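Local atomic coordinates of phosphoribosylaminoimidazole carboxylase (Treponema denticola, PDB entry 5C5D), a protein that catalyses the reversible carboxylation of 5-aminoimidazole ribonucleotide by carbon dioxide to 4-carboxy-5-aminoimidazole ribonucleotide in purine biosynthesis. Residues 19-24 with 61-66; 41-46 with 73-78; 120-125 with 140-145. The protein carries 1 engineered substitution. One frame throughout, in Å; residues are numbered along the deposited sequence. Where two conformers were deposited one is given.

How the interactions relate
From the N terminus, helix 15-27 opens the first loop, and interaction 1 closes it after 36 intervening residues by setting the helix against strand 60-65 in the middle of the parallel sheet. Interaction 2 starts within that loop, at 41-46, and ends beyond it, at 73-78; the two therefore cross, and they touch where V76 packs on Y62 and T64. Between them they put helices on both faces of the sheet. Interaction 3 comes afterwards in series, closing the short connection between helices 117-129 and 133-157. It meets interaction 1 at E24, which packs on A121 and probably hydrogen-bonds Y142, and again where L61 packs on A124, but stays clear of interaction 2, on the opposite side of the chain's centre.

Interaction 1: residues 19-24 with 61-66; sequences EKIASE and LYITIA
I63 is the first residue along strand 60-65 to meet I21 of helix 15-27, whose CA lies 8.9 Å from I63 CA. Two branches of each side chain are used. I21 CG2 sits 3.7 Å from I63 CD1, while I21 CD1 is 3.9 Å from I63 CG2, so that the longer arm of each isoleucine is matched with the short methyl branch of the other as the two chains pass at a slant. Both residues have CG2 anti to the backbone N (chi1 -60° in I21), which leaves CG1 anti to the carbonyl carbon and turns both branches to the partner. I63 also packs on V5 of the neighbouring strand 4-9, and I21 on P117 of helix 117-129.

T64, next in line, carries its side chain to the other face of the sheet, where OG1 is hydrogen-bonded to S73 OG and to I85 O. I63 and I65 face helix 15-27, while Y62 and T64 pack on V76 of helix 72-79. Having helices against both faces fits a central strand of a three-layer alpha/beta/alpha sandwich, here built on a parallel sheet with strand order 2-1-3-4-5.

I65 then brings the strand back to I21. Its CD1 meets I21 CD1 end to end at 3.8 Å, so the one helix residue spans two successive inward positions of the strand. Beyond this methyl pair, I65 packs on D14, a substrate-binding residue, and on P89, which places this end of the contact beside the substrate site. On the helix side, E19 O accepts both S23 N, at 2.8 Å, and S23 OG, at 2.9 Å, from opposite faces of its carbonyl plane, the hydroxyl standing 36° out of it.

Interaction 2: residues 41-46 with 73-78; sequences KTAEHV and SGFVDG
Just after the substrate-binding K41, the first turn of helix 43-54 meets helix 72-79, with V46 and A43 receiving the ring of F75. Both helices belong to beta-alpha-beta crossovers of the parallel sheet, the first leading into strand 60-65 and the second out of it. F75 has CG anti to the backbone N (chi1 -178°), which extends the ring toward helix 43-54. V46 comes to the edge of that ring, near its plane: CG1 lies 3.6 Å from F75 CE2 and 4.0 Å from F75 CD2, and the two side chains run past one another in opposite directions. At the far end of the ring, CZ is a looser 4.3 Å from A43 CB. The contact is wholly apolar, and F75 alone of 73-78 makes the close contacts to 41-46. F75 also packs on H40 of a neighbouring subunit, and K41 NZ is hydrogen-bonded to S107 O of that same subunit, so the helix pair lies at an assembly interface. Within the chain, H45 NE2 ties helix 43-54 to I36 O at the end of strand 31-36, while helix 72-79 lies against strand 60-65.

Interaction 3: residues 120-125 with 140-145; sequences AALLAA and KSYMES
Between segments 120-125 and 140-145 the CA atoms come nearest at L122 and Y142, 9.1 Å apart, so side chains rather than backbones meet. L122 makes the contact from its side. Its CG is anti to the backbone N (chi1 -179°), which carries both methyls outward from the helix, and CD1 does most of the touching: it lies 3.9 Å from Y142 CD2 and equally 3.9 Å from Y142 CE2. The second methyl, CD2, is 4.2 Å from Y142 CE2. The leucine thus bears on one side bond of the tyrosine ring, approaching it at a slant. M143 contributes more loosely from the next position, with CG 4.4 Å from L122 CD1; its CB points past the other helix, yet the side chain comes nearer farther out.

Y142 is turned toward helix 117-129, and its ring also meets that of F28, the planes inclined at about 50°, while L122 packs on F28 as well, so three side chains from different parts of the chain gather here. L122 and M143 further pack on S110 and G108 of another neighbouring subunit. On the outer face of helix 133-157, K140 NZ and E144 OE2 form a salt bridge of 2.9 Å one turn apart, on the syn side of the carboxylate but 35° out of its plane.

Across the two segments the contact is apolar, van der Waals packing with no directional bond. The polar end of Y142 looks to another helix: its OH probably hydrogen-bonds E24 OE2 of helix 15-27, an unusually short pair, consistent with a link from helix 133-157 to the body of the sandwich.

Interaction 1: residues 19-24 with 61-66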
# COMPACT_ATOMS: atom_id res chain seq x y z
N GLU D 19 10.49 -17.80 22.16
CA GLU D 19 10.66 -19.22 22.41
C GLU D 19 10.89 -19.99 21.11
O GLU D 19 11.63 -20.99 21.09
CB GLU D 19 9.43 -19.79 23.14
CG GLU D 19 9.38 -19.37 24.60
CD GLU D 19 8.08 -19.77 25.31
OE1 GLU D 19 7.01 -19.85 24.66
OE2 GLU D 19 8.15 -20.01 26.53
N LYS D 20 10.26 -19.54 20.03
CA LYS D 20 10.48 -20.19 18.74
C LYS D 20 11.91 -20.05 18.32
O LYS D 20 12.50 -20.98 17.76
CB LYS D 20 9.59 -19.61 17.66
CG LYS D 20 8.16 -20.10 17.77
CD LYS D 20 7.31 -19.51 16.70
CE LYS D 20 5.97 -20.17 16.68
NZ LYS D 20 5.41 -20.00 15.34
N ILE D 21 12.49 -18.88 18.58
CA ILE D 21 13.88 -18.66 18.24
C ILE D 21 14.78 -19.51 19.12
O ILE D 21 15.71 -20.15 18.65
CB ILE D 21 14.27 -17.18 18.39
CG1 ILE D 21 13.41 -16.34 17.45
CG2 ILE D 21 15.77 -16.97 18.06
CD1 ILE D 21 13.53 -14.83 17.68
N ALA D 22 14.49 -19.53 20.42
CA ALA D 22 15.36 -20.23 21.36
C ALA D 22 15.32 -21.72 21.05
O ALA D 22 16.35 -22.39 21.05
CB ALA D 22 14.93 -19.96 22.79
N SER D 23 14.12 -22.22 20.76
CA SER D 23 13.94 -23.63 20.44
C SER D 23 14.84 -24.02 19.27
O SER D 23 15.47 -25.08 19.28
CB SER D 23 12.48 -23.93 20.09
OG SER D 23 11.68 -23.87 21.26
N GLU D 24 14.89 -23.16 18.27
CA GLU D 24 15.69 -23.49 17.10
C GLU D 24 17.18 -23.39 17.43
O GLU D 24 17.97 -24.22 16.98
CB GLU D 24 15.30 -22.59 15.92
CG GLU D 24 15.60 -23.21 14.57
CD GLU D 24 14.66 -24.35 14.24
OE1 GLU D 24 13.77 -24.66 15.06
OE2 GLU D 24 14.78 -24.93 13.14
N LEU D 61 25.81 -12.74 19.83
CA LEU D 61 24.85 -12.05 18.99
C LEU D 61 23.66 -11.65 19.85
O LEU D 61 23.35 -12.33 20.81
CB LEU D 61 24.39 -12.91 17.82
CG LEU D 61 25.44 -13.20 16.76
CD1 LEU D 61 24.88 -14.21 15.80
CD2 LEU D 61 25.89 -11.95 16.02
N TYR D 62 23.02 -10.55 19.49
CA TYR D 62 21.75 -10.16 20.09
C TYR D 62 20.67 -10.30 19.05
O TYR D 62 20.86 -9.84 17.92
CB TYR D 62 21.83 -8.73 20.61
CG TYR D 62 22.90 -8.53 21.66
CD1 TYR D 62 24.22 -8.36 21.30
CD2 TYR D 62 22.58 -8.50 23.01
CE1 TYR D 62 25.20 -8.19 22.27
CE2 TYR D 62 23.53 -8.31 23.97
CZ TYR D 62 24.85 -8.15 23.60
OH TYR D 62 25.85 -7.98 24.54
N ILE D 63 19.57 -10.94 19.41
CA ILE D 63 18.38 -10.99 18.55
C ILE D 63 17.32 -10.17 19.27
O ILE D 63 16.92 -10.50 20.39
CB ILE D 63 17.91 -12.41 18.27
CG1 ILE D 63 18.99 -13.21 17.55
CG2 ILE D 63 16.62 -12.40 17.44
CD1 ILE D 63 18.61 -14.70 17.34
N THR D 64 16.86 -9.10 18.62
CA THR D 64 15.97 -8.14 19.25
C THR D 64 14.57 -8.19 18.68
O THR D 64 14.36 -8.19 17.48
CB THR D 64 16.55 -6.73 19.11
OG1 THR D 64 16.91 -6.54 17.72
CG2 THR D 64 17.77 -6.59 20.03
N ILE D 65 13.62 -8.32 19.60
CA ILE D 65 12.21 -8.53 19.27
C ILE D 65 11.33 -7.42 19.82
O ILE D 65 11.20 -7.29 21.01
CB ILE D 65 11.70 -9.83 19.89
CG1 ILE D 65 12.54 -11.01 19.39
CG2 ILE D 65 10.25 -10.09 19.54
CD1 ILE D 65 12.33 -12.25 20.27
N ALA D 66 10.73 -6.61 18.95
CA ALA D 66 9.85 -5.56 19.42
C ALA D 66 8.74 -5.36 18.41
O ALA D 66 9.01 -5.24 17.21
CB ALA D 66 10.59 -4.28 19.64

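Interaction 2: residues 41-46 with 73-78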
# COMPACT_ATOMS: atom_id res chain seq x y z
N LYS D 41 10.80 2.84 27.73
CA LYS D 41 10.27 2.88 29.09
C LYS D 41 11.28 2.40 30.13
O LYS D 41 11.22 2.80 31.30
CB LYS D 41 9.00 2.04 29.20
CG LYS D 41 7.85 2.47 28.32
CD LYS D 41 6.64 1.59 28.57
CE LYS D 41 5.82 1.39 27.32
NZ LYS D 41 4.80 0.36 27.56
N THR D 42 12.24 1.55 29.72
CA THR D 42 13.21 1.01 30.67
C THR D 42 14.61 1.03 30.07
O THR D 42 15.33 0.03 30.13
CB THR D 42 12.85 -0.44 31.08
OG1 THR D 42 12.93 -1.31 29.95
CG2 THR D 42 11.43 -0.54 31.62
N ALA D 43 15.00 2.18 29.52
CA ALA D 43 16.29 2.33 28.84
C ALA D 43 17.45 1.98 29.73
O ALA D 43 18.35 1.22 29.33
CB ALA D 43 16.45 3.74 28.33
N GLU D 44 17.46 2.53 30.94
CA GLU D 44 18.56 2.29 31.87
C GLU D 44 18.69 0.81 32.21
O GLU D 44 19.80 0.30 32.34
CB GLU D 44 18.36 3.08 33.17
CG GLU D 44 18.59 4.56 33.03
CD GLU D 44 18.49 5.29 34.37
OE1 GLU D 44 17.51 5.04 35.11
OE2 GLU D 44 19.39 6.10 34.68
N HIS D 45 17.55 0.14 32.34
CA HIS D 45 17.53 -1.29 32.60
C HIS D 45 18.15 -2.05 31.41
O HIS D 45 18.95 -2.97 31.60
CB HIS D 45 16.09 -1.73 32.87
CG HIS D 45 15.80 -3.18 32.62
ND1 HIS D 45 16.17 -4.17 33.51
CD2 HIS D 45 15.12 -3.80 31.63
CE1 HIS D 45 15.75 -5.34 33.06
NE2 HIS D 45 15.11 -5.14 31.92
N VAL D 46 17.81 -1.63 30.19
CA VAL D 46 18.33 -2.27 28.99
C VAL D 46 19.84 -2.03 28.92
O VAL D 46 20.61 -2.95 28.69
CB VAL D 46 17.64 -1.78 27.71
CG1 VAL D 46 18.36 -2.26 26.48
CG2 VAL D 46 16.20 -2.30 27.63
N SER D 73 15.59 -2.58 18.31
CA SER D 73 16.67 -3.17 17.54
C SER D 73 17.77 -2.12 17.27
O SER D 73 18.95 -2.40 17.46
CB SER D 73 16.17 -3.79 16.24
OG SER D 73 15.27 -4.86 16.52
N GLY D 74 17.40 -0.90 16.87
CA GLY D 74 18.39 0.14 16.66
C GLY D 74 19.09 0.58 17.93
O GLY D 74 20.27 0.90 17.90
N PHE D 75 18.36 0.62 19.04
CA PHE D 75 18.93 1.02 20.33
C PHE D 75 20.03 0.07 20.75
O PHE D 75 21.13 0.48 21.10
CB PHE D 75 17.83 1.04 21.36
CG PHE D 75 18.27 1.48 22.71
CD1 PHE D 75 18.45 2.82 22.99
CD2 PHE D 75 18.51 0.56 23.71
CE1 PHE D 75 18.85 3.23 24.25
CE2 PHE D 75 18.92 0.97 24.98
CZ PHE D 75 19.08 2.30 25.24
N VAL D 76 19.72 -1.21 20.67
CA VAL D 76 20.69 -2.23 21.04
C VAL D 76 21.85 -2.23 20.04
O VAL D 76 23.01 -2.28 20.43
CB VAL D 76 20.04 -3.62 21.08
CG1 VAL D 76 21.08 -4.73 21.27
CG2 VAL D 76 18.98 -3.68 22.20
N ASP D 77 21.53 -2.19 18.75
CA ASP D 77 22.57 -2.17 17.73
C ASP D 77 23.53 -0.97 17.87
O ASP D 77 24.74 -1.08 17.63
CB ASP D 77 21.95 -2.15 16.34
CG ASP D 77 22.95 -2.49 15.30
OD1 ASP D 77 23.17 -3.70 15.07
OD2 ASP D 77 23.52 -1.53 14.75
N GLY D 78 23.01 0.18 18.30
CA GLY D 78 23.87 1.33 18.51
C GLY D 78 24.75 1.24 19.74
O GLY D 78 25.74 1.96 19.84

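Interaction 3: residues 120-125 with 140-145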
# COMPACT_ATOMS: atom_id res chain seq x y z
N ALA D 120 15.92 -16.51 12.01
CA ALA D 120 16.80 -15.70 12.84
C ALA D 120 17.82 -16.61 13.55
O ALA D 120 19.02 -16.30 13.67
CB ALA D 120 16.01 -14.87 13.86
N ALA D 121 17.36 -17.76 14.00
CA ALA D 121 18.26 -18.74 14.63
C ALA D 121 19.28 -19.29 13.64
O ALA D 121 20.46 -19.42 13.97
CB ALA D 121 17.46 -19.88 15.22
N LEU D 122 18.83 -19.60 12.43
CA LEU D 122 19.74 -20.13 11.41
C LEU D 122 20.78 -19.10 11.01
O LEU D 122 21.97 -19.44 10.87
CB LEU D 122 18.94 -20.58 10.18
CG LEU D 122 19.73 -21.18 9.01
CD1 LEU D 122 20.49 -22.43 9.41
CD2 LEU D 122 18.79 -21.45 7.84
N LEU D 123 20.36 -17.85 10.87
CA LEU D 123 21.32 -16.80 10.53
C LEU D 123 22.34 -16.68 11.65
O LEU D 123 23.53 -16.55 11.38
CB LEU D 123 20.64 -15.45 10.31
CG LEU D 123 21.59 -14.23 10.20
CD1 LEU D 123 22.50 -14.33 9.01
CD2 LEU D 123 20.78 -12.95 10.12
N ALA D 124 21.87 -16.68 12.89
CA ALA D 124 22.83 -16.59 14.01
C ALA D 124 23.84 -17.74 13.92
O ALA D 124 25.06 -17.55 14.07
CB ALA D 124 22.12 -16.60 15.33
N ALA D 125 23.34 -18.95 13.72
CA ALA D 125 24.23 -20.10 13.64
C ALA D 125 25.22 -19.93 12.51
O ALA D 125 26.41 -20.25 12.65
CB ALA D 125 23.40 -21.40 13.48
N LYS D 140 25.05 -27.61 8.40
CA LYS D 140 25.02 -28.43 7.19
C LYS D 140 24.01 -29.57 7.33
O LYS D 140 23.21 -29.81 6.44
CB LYS D 140 26.42 -28.98 6.89
CG LYS D 140 26.50 -29.95 5.74
CD LYS D 140 27.95 -30.38 5.52
CE LYS D 140 28.09 -31.83 5.07
NZ LYS D 140 28.08 -31.98 3.59
N SER D 141 24.00 -30.24 8.48
CA SER D 141 23.04 -31.31 8.74
C SER D 141 21.60 -30.77 8.64
O SER D 141 20.72 -31.40 8.04
CB SER D 141 23.32 -31.93 10.11
OG SER D 141 22.29 -32.84 10.46
N TYR D 142 21.37 -29.58 9.20
CA TYR D 142 20.06 -28.93 9.20
C TYR D 142 19.57 -28.61 7.81
O TYR D 142 18.43 -28.91 7.43
CB TYR D 142 20.17 -27.65 10.02
CG TYR D 142 18.93 -26.81 10.24
CD1 TYR D 142 18.17 -26.97 11.39
CD2 TYR D 142 18.60 -25.79 9.36
CE1 TYR D 142 17.08 -26.17 11.63
CE2 TYR D 142 17.50 -24.99 9.58
CZ TYR D 142 16.74 -25.18 10.71
OH TYR D 142 15.64 -24.38 10.94
N MET D 143 20.45 -27.99 7.03
CA MET D 143 20.07 -27.52 5.72
C MET D 143 19.94 -28.73 4.78
O MET D 143 19.04 -28.75 3.93
CB MET D 143 21.08 -26.46 5.22
CG MET D 143 20.79 -25.06 5.85
SD MET D 143 21.87 -23.70 5.36
CE MET D 143 20.91 -23.17 3.92
N GLU D 144 20.76 -29.76 4.97
CA GLU D 144 20.62 -30.97 4.15
C GLU D 144 19.32 -31.69 4.46
O GLU D 144 18.65 -32.19 3.55
CB GLU D 144 21.82 -31.92 4.36
CG GLU D 144 23.08 -31.38 3.71
CD GLU D 144 24.28 -32.32 3.78
OE1 GLU D 144 24.29 -33.28 4.58
OE2 GLU D 144 25.23 -32.07 3.00
N SER D 145 18.95 -31.72 5.73
CA SER D 145 17.69 -32.33 6.13
C SER D 145 16.50 -31.62 5.49
O SER D 145 15.56 -32.28 5.04
CB SER D 145 17.57 -32.34 7.66
OG SER D 145 16.28 -32.73 8.05